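Local coordinates for protein putative adhesin (Parabacteroides distasonis, PDB 3LJY) that is of uncertain function but, as a putative adhesin with an auto-transporter-like head domain, probably takes part in attachment at the bacterial cell surface, at residues V204-T207 / D208-A212; I25-D28 / G29-F33. All blocks are in the same frame, centred on the assembly; numbering follows the deposited sequence.

Interaction 1: V204-T207 / D208-A212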
ATOM      1  N   VAL A 204      -9.772  15.458  -1.460  1.00 45.25           N
ATOM      2  CA  VAL A 204      -8.519  15.858  -2.117  1.00 44.96           C
ATOM      3  C   VAL A 204      -8.123  17.298  -1.767  1.00 46.07           C
ATOM      4  O   VAL A 204      -8.906  18.069  -1.212  1.00 45.27           O
ATOM      5  CB  VAL A 204      -8.624  15.644  -3.677  1.00 44.78           C
ATOM      6  CG1 VAL A 204      -9.182  14.249  -3.995  1.00 43.20           C
ATOM      7  CG2 VAL A 204      -9.500  16.713  -4.366  1.00 41.43           C
ATOM      8  N   HIS A 205      -6.884  17.650  -2.079  1.00 48.63           N
ATOM      9  CA  HIS A 205      -6.382  19.006  -1.905  1.00 48.33           C
ATOM     10  C   HIS A 205      -5.558  19.409  -3.145  1.00 48.26           C
ATOM     11  O   HIS A 205      -4.484  18.898  -3.391  1.00 48.12           O
ATOM     12  CB  HIS A 205      -5.594  19.113  -0.588  1.00 49.01           C
ATOM     13  CG  HIS A 205      -5.037  20.477  -0.329  1.00 50.95           C
ATOM     14  ND1 HIS A 205      -4.018  20.709   0.564  1.00 53.11           N
ATOM     15  CD2 HIS A 205      -5.340  21.678  -0.874  1.00 49.32           C
ATOM     16  CE1 HIS A 205      -3.723  21.997   0.566  1.00 52.16           C
ATOM     17  NE2 HIS A 205      -4.510  22.606  -0.300  1.00 50.11           N
ATOM     18  N   ALA A 206      -6.117  20.293  -3.962  1.00 50.09           N
ATOM     19  CA  ALA A 206      -5.440  20.828  -5.162  1.00 49.91           C
ATOM     20  C   ALA A 206      -5.061  22.272  -4.860  1.00 50.35           C
ATOM     21  O   ALA A 206      -5.838  22.988  -4.240  1.00 50.13           O
ATOM     22  CB  ALA A 206      -6.344  20.733  -6.410  1.00 46.15           C
ATOM     23  N   THR A 207      -3.868  22.692  -5.262  1.00 51.18           N
ATOM     24  CA  THR A 207      -3.377  24.029  -4.905  1.00 52.12           C
ATOM     25  C   THR A 207      -3.151  24.923  -6.127  1.00 52.87           C
ATOM     26  O   THR A 207      -2.661  26.034  -6.001  1.00 56.06           O
ATOM     27  CB  THR A 207      -2.077  23.979  -4.034  1.00 50.67           C
ATOM     28  OG1 THR A 207      -1.073  23.243  -4.720  1.00 52.00           O
ATOM     29  CG2 THR A 207      -2.328  23.334  -2.670  1.00 45.60           C
ATOM     30  N   ASP A 208      -3.531  24.455  -7.306  1.00 53.41           N
ATOM     31  CA  ASP A 208      -3.425  25.265  -8.518  1.00 53.24           C
ATOM     32  C   ASP A 208      -4.541  24.905  -9.520  1.00 52.36           C
ATOM     33  O   ASP A 208      -5.331  25.755  -9.903  1.00 52.25           O
ATOM     34  CB  ASP A 208      -2.030  25.146  -9.154  1.00 54.02           C
ATOM     35  CG  ASP A 208      -1.854  26.083 -10.375  1.00 58.40           C
ATOM     36  OD1 ASP A 208      -2.436  27.194 -10.419  1.00 61.46           O
ATOM     37  OD2 ASP A 208      -1.132  25.700 -11.315  1.00 61.80           O
ATOM     38  N   ASN A 209      -4.634  23.637  -9.899  1.00 50.73           N
ATOM     39  CA  ASN A 209      -5.609  23.195 -10.885  1.00 49.30           C
ATOM     40  C   ASN A 209      -6.188  21.851 -10.559  1.00 47.41           C
ATOM     41  O   ASN A 209      -5.439  20.912 -10.361  1.00 46.90           O
ATOM     42  CB  ASN A 209      -4.921  23.062 -12.229  1.00 49.42           C
ATOM     43  CG  ASN A 209      -4.939  24.320 -13.002  1.00 51.24           C
ATOM     44  OD1 ASN A 209      -3.916  25.008 -13.117  1.00 53.62           O
ATOM     45  ND2 ASN A 209      -6.102  24.663 -13.528  1.00 50.29           N
ATOM     46  N   LEU A 210      -7.517  21.751 -10.530  1.00 45.59           N
ATOM     47  CA  LEU A 210      -8.201  20.463 -10.308  1.00 45.68           C
ATOM     48  C   LEU A 210      -9.061  20.100 -11.509  1.00 45.71           C
ATOM     49  O   LEU A 210      -9.884  20.882 -11.951  1.00 44.13           O
ATOM     50  CB  LEU A 210      -9.052  20.488  -9.011  1.00 45.61           C
ATOM     51  CG  LEU A 210      -9.998  19.302  -8.729  1.00 44.16           C
ATOM     52  CD1 LEU A 210      -9.222  18.013  -8.462  1.00 38.77           C
ATOM     53  CD2 LEU A 210     -10.956  19.658  -7.596  1.00 40.82           C
ATOM     54  N   LYS A 211      -8.852  18.898 -12.022  1.00 47.03           N
ATOM     55  CA  LYS A 211      -9.679  18.332 -13.079  1.00 47.91           C
ATOM     56  C   LYS A 211     -10.566  17.207 -12.453  1.00 46.66           C
ATOM     57  O   LYS A 211     -10.080  16.142 -12.138  1.00 46.52           O
ATOM     58  CB  LYS A 211      -8.738  17.808 -14.156  1.00 48.55           C
ATOM     59  CG  LYS A 211      -9.364  17.570 -15.485  1.00 53.59           C
ATOM     60  CD  LYS A 211      -8.609  16.496 -16.277  1.00 55.67           C
ATOM     61  CE  LYS A 211      -9.340  16.177 -17.551  1.00 57.53           C
ATOM     62  NZ  LYS A 211     -10.594  15.444 -17.242  1.00 59.15           N
ATOM     63  N   ALA A 212     -11.846  17.489 -12.228  1.00 45.18           N
ATOM     64  CA  ALA A 212     -12.759  16.608 -11.479  1.00 45.78           C
ATOM     65  C   ALA A 212     -13.841  15.943 -12.385  1.00 45.24           C
ATOM     66  O   ALA A 212     -14.576  16.619 -13.098  1.00 46.67           O
ATOM     67  CB  ALA A 212     -13.446  17.412 -10.348  1.00 45.30           C
TER

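Interaction 2: I25-D28 / G29-F33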
ATOM      1  N   ILE A  25       8.932  -7.226  -3.276  1.00 48.79           N
ATOM      2  CA  ILE A  25       8.354  -8.137  -2.271  1.00 49.09           C
ATOM      3  C   ILE A  25       6.989  -8.670  -2.698  1.00 47.80           C
ATOM      4  O   ILE A  25       6.190  -7.941  -3.238  1.00 47.47           O
ATOM      5  CB  ILE A  25       8.256  -7.438  -0.921  1.00 48.53           C
ATOM      6  CG1 ILE A  25       9.667  -7.039  -0.469  1.00 50.32           C
ATOM      7  CG2 ILE A  25       7.585  -8.323   0.067  1.00 49.21           C
ATOM      8  CD1 ILE A  25       9.845  -6.887   1.032  1.00 48.45           C
ATOM      9  N   LYS A  26       6.760  -9.963  -2.501  1.00 50.13           N
ATOM     10  CA  LYS A  26       5.422 -10.563  -2.688  1.00 52.52           C
ATOM     11  C   LYS A  26       5.000 -11.212  -1.394  1.00 51.66           C
ATOM     12  O   LYS A  26       5.693 -12.081  -0.903  1.00 51.88           O
ATOM     13  CB  LYS A  26       5.427 -11.562  -3.840  1.00 53.26           C
ATOM     14  CG  LYS A  26       5.350 -10.825  -5.186  1.00 56.57           C
ATOM     15  CD  LYS A  26       5.823 -11.646  -6.392  1.00 58.99           C
ATOM     16  CE  LYS A  26       5.873 -10.768  -7.663  1.00 60.19           C
ATOM     17  NZ  LYS A  26       6.760 -11.335  -8.740  1.00 63.21           N
ATOM     18  N   VAL A  27       3.908 -10.730  -0.805  1.00 51.86           N
ATOM     19  CA  VAL A  27       3.384 -11.297   0.443  1.00 51.60           C
ATOM     20  C   VAL A  27       1.900 -11.673   0.349  1.00 52.18           C
ATOM     21  O   VAL A  27       1.043 -10.921  -0.150  1.00 50.17           O
ATOM     22  CB  VAL A  27       3.646 -10.393   1.672  1.00 50.66           C
ATOM     23  CG1 VAL A  27       2.910  -9.100   1.617  1.00 48.12           C
ATOM     24  CG2 VAL A  27       3.274 -11.151   2.921  1.00 56.67           C
ATOM     25  N   ASP A  28       1.624 -12.869   0.837  1.00 53.99           N
ATOM     26  CA  ASP A  28       0.310 -13.482   0.796  1.00 57.23           C
ATOM     27  C   ASP A  28       0.074 -14.100   2.172  1.00 57.49           C
ATOM     28  O   ASP A  28       1.006 -14.345   2.891  1.00 63.34           O
ATOM     29  CB  ASP A  28       0.365 -14.592  -0.246  1.00 57.49           C
ATOM     30  CG  ASP A  28      -0.922 -14.789  -0.974  1.00 61.64           C
ATOM     31  OD1 ASP A  28      -1.970 -14.310  -0.497  1.00 64.82           O
ATOM     32  OD2 ASP A  28      -0.877 -15.449  -2.042  1.00 66.74           O
ATOM     33  N   GLY A  29      -1.151 -14.351   2.561  1.00 57.58           N
ATOM     34  CA  GLY A  29      -1.431 -14.988   3.838  1.00 55.17           C
ATOM     35  C   GLY A  29      -1.517 -14.011   4.973  1.00 54.14           C
ATOM     36  O   GLY A  29      -1.215 -12.834   4.785  1.00 57.07           O
ATOM     37  N   VAL A  30      -1.862 -14.515   6.161  1.00 52.76           N
ATOM     38  CA  VAL A  30      -2.026 -13.692   7.378  1.00 51.84           C
ATOM     39  C   VAL A  30      -0.664 -13.505   8.076  1.00 51.94           C
ATOM     40  O   VAL A  30      -0.342 -14.195   9.038  1.00 53.85           O
ATOM     41  CB  VAL A  30      -3.090 -14.298   8.389  1.00 52.43           C
ATOM     42  CG1 VAL A  30      -3.603 -13.221   9.329  1.00 46.59           C
ATOM     43  CG2 VAL A  30      -4.276 -14.941   7.648  1.00 47.04           C
ATOM     44  N   ILE A  31       0.118 -12.562   7.563  1.00 51.63           N
ATOM     45  CA  ILE A  31       1.493 -12.348   7.939  1.00 50.87           C
ATOM     46  C   ILE A  31       1.653 -10.890   8.322  1.00 50.02           C
ATOM     47  O   ILE A  31       1.176 -10.058   7.599  1.00 48.49           O
ATOM     48  CB  ILE A  31       2.423 -12.688   6.730  1.00 51.62           C
ATOM     49  CG1 ILE A  31       2.348 -14.198   6.440  1.00 52.73           C
ATOM     50  CG2 ILE A  31       3.915 -12.253   6.967  1.00 47.72           C
ATOM     51  CD1 ILE A  31       3.098 -14.639   5.160  1.00 51.99           C
ATOM     52  N   ASP A  32       2.294 -10.592   9.459  1.00 48.34           N
ATOM     53  CA  ASP A  32       2.728  -9.213   9.786  1.00 48.99           C
ATOM     54  C   ASP A  32       4.145  -8.989   9.229  1.00 47.22           C
ATOM     55  O   ASP A  32       5.097  -9.523   9.741  1.00 46.69           O
ATOM     56  CB  ASP A  32       2.698  -8.939  11.297  1.00 49.80           C
ATOM     57  CG  ASP A  32       1.275  -8.800  11.881  1.00 53.02           C
ATOM     58  OD1 ASP A  32       0.260  -8.562  11.171  1.00 59.81           O
ATOM     59  OD2 ASP A  32       1.170  -8.918  13.117  1.00 62.88           O
ATOM     60  N   PHE A  33       4.262  -8.197   8.175  1.00 46.85           N
ATOM     61  CA  PHE A  33       5.489  -8.125   7.342  1.00 45.80           C
ATOM     62  C   PHE A  33       6.121  -6.745   7.461  1.00 44.97           C
ATOM     63  O   PHE A  33       5.609  -5.754   6.953  1.00 44.82           O
ATOM     64  CB  PHE A  33       5.124  -8.435   5.886  1.00 47.41           C
ATOM     65  CG  PHE A  33       6.293  -8.714   4.980  1.00 45.87           C
ATOM     66  CD1 PHE A  33       7.190  -7.723   4.643  1.00 47.29           C
ATOM     67  CD2 PHE A  33       6.421  -9.950   4.374  1.00 48.12           C
ATOM     68  CE1 PHE A  33       8.237  -7.987   3.803  1.00 46.90           C
ATOM     69  CE2 PHE A  33       7.448 -10.210   3.517  1.00 47.38           C
ATOM     70  CZ  PHE A  33       8.362  -9.232   3.233  1.00 47.70           C
TER

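Interaction 1: V204-T207 / D208-A212
At the corner formed by Thr-207 and Asp-208, the carboxylate of Asp-208 is turned outward, and OD2 accepts a hydrogen bond from Gln-191 NE2. Its CG lies opposite the backbone N (chi1 -175°), which carries the carboxylate away from residues 204-207. Inside the corner the evidence is purely apolar. Ala-206 CB lies 3.8 Å from Leu-210 CB, the two beta carbons facing each other across the bend. Two residues earlier on the strand, Val-204 CG2 is 4.3 Å from Leu-210 CD1, a looser contact between methyl tips. With CG of the leucine opposite the backbone N (chi1 171°) the side chain runs inward, and the next torsion turns CD1 to Val-204. Strand axes 204-206 and 209-212 approach to 7.4 Å at 135°, so the wall folds back sharply without the two strands pairing. The backbones of His-205 and Thr-207 bond to Val-189, those of Val-204 and Ala-206 to Lys-223. Leu-192, Tyr-222 and Val-228 add to the apolar cluster around Leu-210. An inward-facing cluster at a sharp corner, with rungs bonded before and behind, is characteristic of a parallel beta-helix, consistent with the pectate-lyase-like clan.

Interaction 2: I25-D28 / G29-F33
Ile-25 and Phe-33 meet from opposite directions inside the bend, with two branches of the isoleucine on the far part of the ring. Ile-25 CG2 is 3.4 Å from Phe-33 CZ, and the other branch ends with CD1 at 3.4 Å from Phe-33 CE1, so the pair is closely packed. The isoleucine holds CG2 opposite its backbone N and CG1 opposite its carbonyl carbon, a conformation in which CG2 and the CD1 end of the longer branch both reach the ring. Val-27 also touches the ring: its CG2 lies 3.7 Å from Phe-33 CD2, and both this methyl and Ile-25 CG2 approach the ring obliquely. With chi1 of the valine at 66°, CG1 sits between the backbone N and the carbonyl carbon, which leaves CG2 opposite the N, inside the bend, where it also lies 4.1 Å from Ile-31 CD1, the two side chains sliding past each other.

The turn itself is held lightly. Gly-29 N gives a weak bond to Asp-28 OD1, 3.2 Å long and bent to 126° at the hydrogen. Gly-29 has a positive phi with an extended psi, backbone angles that suit a residue without a side chain. Val-30 then centres an inverse gamma turn, in which Ile-31 N reaches Gly-29 O at 3.1 Å, also weakly.

Around the bend, Ile-25 and Val-27 bond through their backbones to Lys-93 of strand 91-94, while Lys-26 bonds to Leu-65 of strand 64-69. Phe-33 packs on Leu-65 and Ile-67 of that strand and, with Ile-31, on Val-82 of strand 80-86.

From the N terminus, interaction 2 comes first: strand 24-27 passes through the short turn 28-31 into strand 32-37. Far along the chain, interaction 1 joins strand 201-206 to strand 209-215. Each closes only a tight local turn, and the two are in series, neither nesting nor crossing. They pass between the same two sets of strands in opposite senses: interaction 2 leaves the set containing 24-27 and 209-215, and interaction 1 returns to it from the set containing 32-37 and 201-206. Their centres are about 35 Å apart, on opposite sides of the chain's centre, and their nearest atoms about 27 Å, so the corners lie at well-separated places along the stack and do not touch.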